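PDB 4JJA: hypothetical protein from Bacteroides fragilis, which is of unproven function but may act as an exo-beta-N-acetylmuramidase that trims peptidoglycan fragments. Local coordinates for residues D108-G113 with D141-N146; T267-P272 with Q279-C284. One frame throughout, in Å; residues are numbered along the deposited sequence.

Contact 1 of 2, residues D108-G113 with D141-N146; sequences DIQDVG and DRPNPN
Arg142 meets Asp108 side-on, in a salt bridge that joins the loops following two adjacent parallel strands. Its chain is extended from CG to NE. Arg142 NE donates to Asp108 OD1 at 2.8 Å, from above the carboxylate plane. Arg142 NH2 reaches Asp108 OD2 on the syn side at 2.9 Å, in a nearly straight bond (168°). NH2 also donates to Met34 O. The other terminal nitrogen, NH1, is linked to Gln110 OE1 through a water.

Pro143 contributes its carbonyl. Gln110 NE2 donates to Pro143 O at 2.8 Å and also to Asp111 O. Both acceptors lie close to the amide plane; both N-H bonds of the amide are used, which fixes its rotation. The bend at chi2 (63°) turns Gln110 CD out of the extended line.

Asn144 forms an Asx turn, with OD1 accepting from Asn146 N. Asn144 OD1 also lies 3.3 Å from Gly113 CA, a close approach to the glycine, whose positive phi (84°) is a conformation that favours glycine.

Pro145 turns CD and CG to the other loop: Pro145 CD is 3.2 Å from Asp111 O, and Pro145 CG packs on Val112 CA. Asn146 ND2 donates to Val112 O at 3.0 Å and has a second partner in Ile227 O. A water bridges Gly113 O, Asn144 ND2 and Asn146 O.

The contact is wholly buried beyond strands 104-107 and 136-140 of the six-stranded parallel sheet, in the Rossmann-like N-terminal part. Helix 224-233 packs on Val112, Pro145 and Asn146, while helix 176-185 touches Ile109 and Asp111.

Contact 2 of 2, residues T267-P272 with Q279-C284; sequences TPRSIP and QLNKLC
A type II beta turn from Gln279 to Lys282 carries this contact, at the end of the long loop joining strands 265-266 and 284-288. The turn is closed by Lys282 N donating to Gln279 O. Asn281 N points across to Pro268 O and bonds to it at 2.8 Å.

The Pro268 ring lies against the turn's backbone. Pro268 CD is 3.3 Å from Lys282 O and also close to Gln279 O. Cys284 SG packs on Pro268 CD at 3.9 Å. Beside it, Thr267 CA makes a CA-H...O contact with Lys282 O.

The chain of Arg269 is bent at chi2 (-59°), which brings CD to 3.4 Å from Asn281 OD1. Arg269 NH1 donates to Asn281 OD1 at 3.0 Å. The oxygen lies in the guanidinium plane, but the donor stands above the plane of the amide carbonyl. Thr267 CG2 sits over the centre of one face of the Arg269 guanidinium, 3.4 Å above its plane. One water joins Arg269 NH1 to Asn281 O; another joins Ser270 N to Asn281 OD1. Leu280 CD1 covers the backbone here, 3.3 Å from Ser270 N, while Ser270 OG bonds to Lys275 O within the loop.

The contact lies at the protein surface. Cys284 opens strand 284-288, the middle strand of a three-stranded antiparallel sheet, and its backbone bonds to Phe266 of edge strand 265-266.

Contact 1 and contact 2 belong to different parts of the chain. Contact 1 lies in the N-terminal family region and contact 2 in the C-terminal one. They follow in series, the first closing before the second opens. Their centres are about 30 Å apart and their nearest atoms about 17 Å apart, so they do not touch. The centre of buried contact 1 lies about 8 Å from the centre of the chain, that of surface contact 2 about 25 Å. The first joins two loops after neighbouring parallel strands, with helix 119-132 between them in the chain; the second closes one loop on itself. No ligand or catalytic residue is identified, so neither can be tied to an active site.

Contact 1 of 2, residues D108-G113 with D141-N146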
loop_
_atom_site.group_PDB
_atom_site.type_symbol
_atom_site.label_atom_id
_atom_site.label_comp_id
_atom_site.label_asym_id
_atom_site.label_seq_id
_atom_site.Cartn_x
_atom_site.Cartn_y
_atom_site.Cartn_z
ATOM N N ASP A 108 -11.221 -7.288 2.809
ATOM C CA ASP A 108 -11.001 -6.727 4.152
ATOM C C ASP A 108 -9.526 -6.802 4.466
ATOM O O ASP A 108 -9.049 -7.821 4.935
ATOM C CB ASP A 108 -11.835 -7.417 5.255
ATOM C CG ASP A 108 -11.731 -6.686 6.613
ATOM O OD1 ASP A 108 -11.650 -5.404 6.648
ATOM O OD2 ASP A 108 -11.708 -7.386 7.679
ATOM N N ILE A 109 -8.815 -5.708 4.226
ATOM C CA ILE A 109 -7.373 -5.770 4.312
ATOM C C ILE A 109 -6.861 -4.387 4.577
ATOM O O ILE A 109 -7.426 -3.420 4.054
ATOM C CB ILE A 109 -6.751 -6.398 3.025
ATOM C CG1 ILE A 109 -5.295 -6.855 3.250
ATOM C CG2 ILE A 109 -6.905 -5.494 1.777
ATOM C CD1 ILE A 109 -4.792 -7.734 2.116
ATOM N N GLN A 110 -5.787 -4.298 5.355
ATOM C CA GLN A 110 -5.206 -2.994 5.738
ATOM C C GLN A 110 -4.075 -2.607 4.788
ATOM O O GLN A 110 -3.021 -3.256 4.754
ATOM C CB GLN A 110 -4.706 -3.018 7.186
ATOM C CG GLN A 110 -4.160 -1.678 7.643
ATOM C CD GLN A 110 -5.228 -0.591 7.631
ATOM O OE1 GLN A 110 -6.195 -0.663 8.379
ATOM N NE2 GLN A 110 -5.063 0.408 6.776
ATOM N N ASP A 111 -4.274 -1.478 4.082
ATOM C CA ASP A 111 -3.366 -0.899 3.127
ATOM C C ASP A 111 -2.559 0.250 3.769
ATOM O O ASP A 111 -2.910 0.734 4.851
ATOM C CB ASP A 111 -4.239 -0.322 1.949
ATOM C CG ASP A 111 -3.435 0.262 0.868
ATOM O OD1 ASP A 111 -2.458 -0.384 0.452
ATOM O OD2 ASP A 111 -3.754 1.413 0.447
ATOM N N VAL A 112 -1.548 0.782 3.064
ATOM C CA VAL A 112 -0.777 1.936 3.551
ATOM C C VAL A 112 -0.806 3.167 2.651
ATOM O O VAL A 112 -0.209 4.169 2.972
ATOM C CB VAL A 112 0.671 1.551 3.907
ATOM C CG1 VAL A 112 0.685 0.427 4.975
ATOM C CG2 VAL A 112 1.421 1.118 2.701
ATOM N N GLY A 113 -1.503 3.074 1.522
ATOM C CA GLY A 113 -1.739 4.250 0.669
ATOM C C GLY A 113 -0.703 4.682 -0.324
ATOM O O GLY A 113 -0.603 5.845 -0.651
ATOM N N ASP A 141 -14.470 -1.370 4.426
ATOM C CA ASP A 141 -13.379 -0.414 4.248
ATOM C C ASP A 141 -12.571 -0.254 5.521
ATOM O O ASP A 141 -13.106 -0.396 6.652
ATOM C CB ASP A 141 -13.910 0.934 3.764
ATOM C CG ASP A 141 -13.048 1.625 2.732
ATOM O OD1 ASP A 141 -12.182 0.993 2.105
ATOM O OD2 ASP A 141 -13.358 2.845 2.514
ATOM N N ARG A 142 -11.292 0.044 5.356
ATOM C CA ARG A 142 -10.395 0.415 6.435
ATOM C C ARG A 142 -9.732 1.725 6.053
ATOM O O ARG A 142 -9.599 2.048 4.883
ATOM C CB ARG A 142 -9.349 -0.652 6.726
ATOM C CG ARG A 142 -9.952 -1.933 7.292
ATOM C CD ARG A 142 -8.901 -2.974 7.641
ATOM N NE ARG A 142 -9.587 -4.198 8.091
ATOM C CZ ARG A 142 -9.610 -4.669 9.319
ATOM N NH1 ARG A 142 -8.906 -4.092 10.290
ATOM N NH2 ARG A 142 -10.321 -5.758 9.575
ATOM N N PRO A 143 -9.295 2.482 7.055
ATOM C CA PRO A 143 -8.624 3.737 6.758
ATOM C C PRO A 143 -7.360 3.609 5.943
ATOM O O PRO A 143 -6.710 2.572 5.986
ATOM C CB PRO A 143 -8.287 4.310 8.158
ATOM C CG PRO A 143 -9.331 3.751 9.027
ATOM C CD PRO A 143 -9.509 2.338 8.503
ATOM N N ASN A 144 -7.042 4.679 5.219
ATOM C CA ASN A 144 -5.729 4.837 4.624
ATOM C C ASN A 144 -4.911 5.660 5.608
ATOM O O ASN A 144 -5.257 6.817 5.843
ATOM C CB ASN A 144 -5.874 5.544 3.275
ATOM C CG ASN A 144 -4.557 5.774 2.574
ATOM O OD1 ASN A 144 -3.483 5.613 3.173
ATOM N ND2 ASN A 144 -4.645 6.223 1.311
ATOM N N PRO A 145 -3.832 5.101 6.201
ATOM C CA PRO A 145 -3.061 5.882 7.166
ATOM C C PRO A 145 -2.336 7.066 6.540
ATOM O O PRO A 145 -1.898 7.959 7.236
ATOM C CB PRO A 145 -2.077 4.857 7.725
ATOM C CG PRO A 145 -1.890 3.873 6.583
ATOM C CD PRO A 145 -3.246 3.761 5.960
ATOM N N ASN A 146 -2.209 7.043 5.211
ATOM C CA ASN A 146 -1.675 8.136 4.404
ATOM C C ASN A 146 -2.794 8.771 3.545
ATOM O O ASN A 146 -2.546 9.300 2.468
ATOM C CB ASN A 146 -0.486 7.644 3.545
ATOM C CG ASN A 146 0.761 7.484 4.369
ATOM O OD1 ASN A 146 1.208 8.459 5.011
ATOM N ND2 ASN A 146 1.407 6.323 4.283
HETATM O O HOH W 1 -13.109 -3.310 7.775
HETATM O O HOH W 2 -6.975 -1.983 10.617
HETATM O O HOH W 3 -2.366 7.604 0.216
#

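Contact 2 of 2, residues T267-P272 with Q279-C284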
loop_
_atom_site.group_PDB
_atom_site.type_symbol
_atom_site.label_atom_id
_atom_site.label_comp_id
_atom_site.label_asym_id
_atom_site.label_seq_id
_atom_site.Cartn_x
_atom_site.Cartn_y
_atom_site.Cartn_z
ATOM N N THR A 267 24.284 -1.447 10.746
ATOM C CA THR A 267 24.673 -2.598 9.976
ATOM C C THR A 267 23.489 -3.523 9.817
ATOM O O THR A 267 23.041 -4.171 10.769
ATOM C CB THR A 267 25.834 -3.379 10.671
ATOM O OG1 THR A 267 26.934 -2.474 10.896
ATOM C CG2 THR A 267 26.253 -4.592 9.841
ATOM N N PRO A 268 22.949 -3.619 8.595
ATOM C CA PRO A 268 21.897 -4.589 8.356
ATOM C C PRO A 268 22.339 -6.023 8.713
ATOM O O PRO A 268 23.450 -6.457 8.360
ATOM C CB PRO A 268 21.601 -4.422 6.851
ATOM C CG PRO A 268 22.055 -3.013 6.570
ATOM C CD PRO A 268 23.301 -2.879 7.378
ATOM N N ARG A 269 21.469 -6.789 9.373
ATOM C CA ARG A 269 21.709 -8.171 9.751
ATOM C C ARG A 269 20.671 -9.073 9.132
ATOM O O ARG A 269 19.577 -8.636 8.752
ATOM C CB ARG A 269 21.690 -8.303 11.266
ATOM C CG ARG A 269 22.726 -7.477 11.930
ATOM C CD ARG A 269 24.160 -7.793 11.498
ATOM N NE ARG A 269 25.123 -7.072 12.299
ATOM C CZ ARG A 269 26.429 -7.094 12.099
ATOM N NH1 ARG A 269 26.939 -7.816 11.119
ATOM N NH2 ARG A 269 27.241 -6.393 12.870
ATOM N N SER A 270 21.002 -10.361 9.060
ATOM C CA SER A 270 20.123 -11.328 8.439
ATOM C C SER A 270 19.129 -11.823 9.478
ATOM O O SER A 270 19.501 -12.562 10.358
ATOM C CB SER A 270 20.965 -12.525 7.932
ATOM O OG SER A 270 20.123 -13.463 7.323
ATOM N N ILE A 271 17.905 -11.331 9.407
ATOM C CA ILE A 271 16.878 -11.549 10.421
ATOM C C ILE A 271 15.623 -11.999 9.735
ATOM O O ILE A 271 15.436 -11.781 8.538
ATOM C CB ILE A 271 16.658 -10.282 11.274
ATOM C CG1 ILE A 271 16.237 -9.055 10.435
ATOM C CG2 ILE A 271 17.912 -9.959 12.126
ATOM C CD1 ILE A 271 16.090 -7.737 11.207
ATOM N N PRO A 272 14.697 -12.632 10.451
ATOM C CA PRO A 272 13.490 -13.146 9.775
ATOM C C PRO A 272 12.692 -12.016 9.136
ATOM O O PRO A 272 12.412 -11.013 9.770
ATOM C CB PRO A 272 12.697 -13.798 10.914
ATOM C CG PRO A 272 13.785 -14.193 11.867
ATOM C CD PRO A 272 14.750 -13.012 11.869
ATOM N N GLN A 279 22.953 -4.490 1.627
ATOM C CA GLN A 279 24.089 -4.154 2.435
ATOM C C GLN A 279 24.226 -5.030 3.689
ATOM O O GLN A 279 24.752 -4.592 4.712
ATOM C CB GLN A 279 24.143 -2.648 2.778
ATOM C CG GLN A 279 23.924 -1.697 1.581
ATOM C CD GLN A 279 24.935 -1.826 0.492
ATOM O OE1 GLN A 279 25.978 -2.421 0.647
ATOM N NE2 GLN A 279 24.596 -1.284 -0.683
ATOM N N LEU A 280 23.763 -6.271 3.583
ATOM C CA LEU A 280 23.852 -7.251 4.639
ATOM C C LEU A 280 25.257 -7.294 5.204
ATOM O O LEU A 280 26.220 -7.509 4.457
ATOM C CB LEU A 280 23.456 -8.636 4.140
ATOM C CG LEU A 280 23.683 -9.790 5.093
ATOM C CD1 LEU A 280 22.921 -9.605 6.442
ATOM C CD2 LEU A 280 23.299 -11.104 4.423
ATOM N N ASN A 281 25.379 -7.137 6.518
ATOM C CA ASN A 281 26.622 -7.227 7.260
ATOM C C ASN A 281 27.671 -6.166 6.909
ATOM O O ASN A 281 28.828 -6.282 7.299
ATOM C CB ASN A 281 27.209 -8.638 7.220
ATOM C CG ASN A 281 26.324 -9.673 7.931
ATOM O OD1 ASN A 281 25.681 -9.381 8.945
ATOM N ND2 ASN A 281 26.272 -10.887 7.399
ATOM N N LYS A 282 27.249 -5.101 6.245
ATOM C CA LYS A 282 28.076 -3.927 5.962
ATOM C C LYS A 282 27.749 -2.775 6.857
ATOM O O LYS A 282 26.581 -2.479 7.048
ATOM C CB LYS A 282 27.777 -3.384 4.535
ATOM C CG LYS A 282 27.812 -4.341 3.467
ATOM C CD LYS A 282 29.201 -4.699 3.122
ATOM C CE LYS A 282 29.220 -5.244 1.682
ATOM N NZ LYS A 282 30.654 -5.334 1.344
ATOM N N LEU A 283 28.765 -2.055 7.295
ATOM C CA LEU A 283 28.603 -0.870 8.061
ATOM C C LEU A 283 28.152 0.225 7.102
ATOM O O LEU A 283 28.869 0.605 6.161
ATOM C CB LEU A 283 29.896 -0.441 8.784
ATOM C CG LEU A 283 29.752 0.790 9.666
ATOM C CD1 LEU A 283 28.775 0.540 10.809
ATOM C CD2 LEU A 283 31.156 1.230 10.147
ATOM N N CYS A 284 26.929 0.699 7.293
ATOM C CA CYS A 284 26.306 1.756 6.509
ATOM C C CYS A 284 26.350 3.067 7.256
ATOM O O CYS A 284 26.015 3.133 8.445
ATOM C CB CYS A 284 24.857 1.392 6.211
ATOM S SG CYS A 284 24.676 -0.053 5.153
HETATM O O HOH W 4 29.634 -7.352 10.192
HETATM O O HOH W 5 23.704 -11.029 10.031
#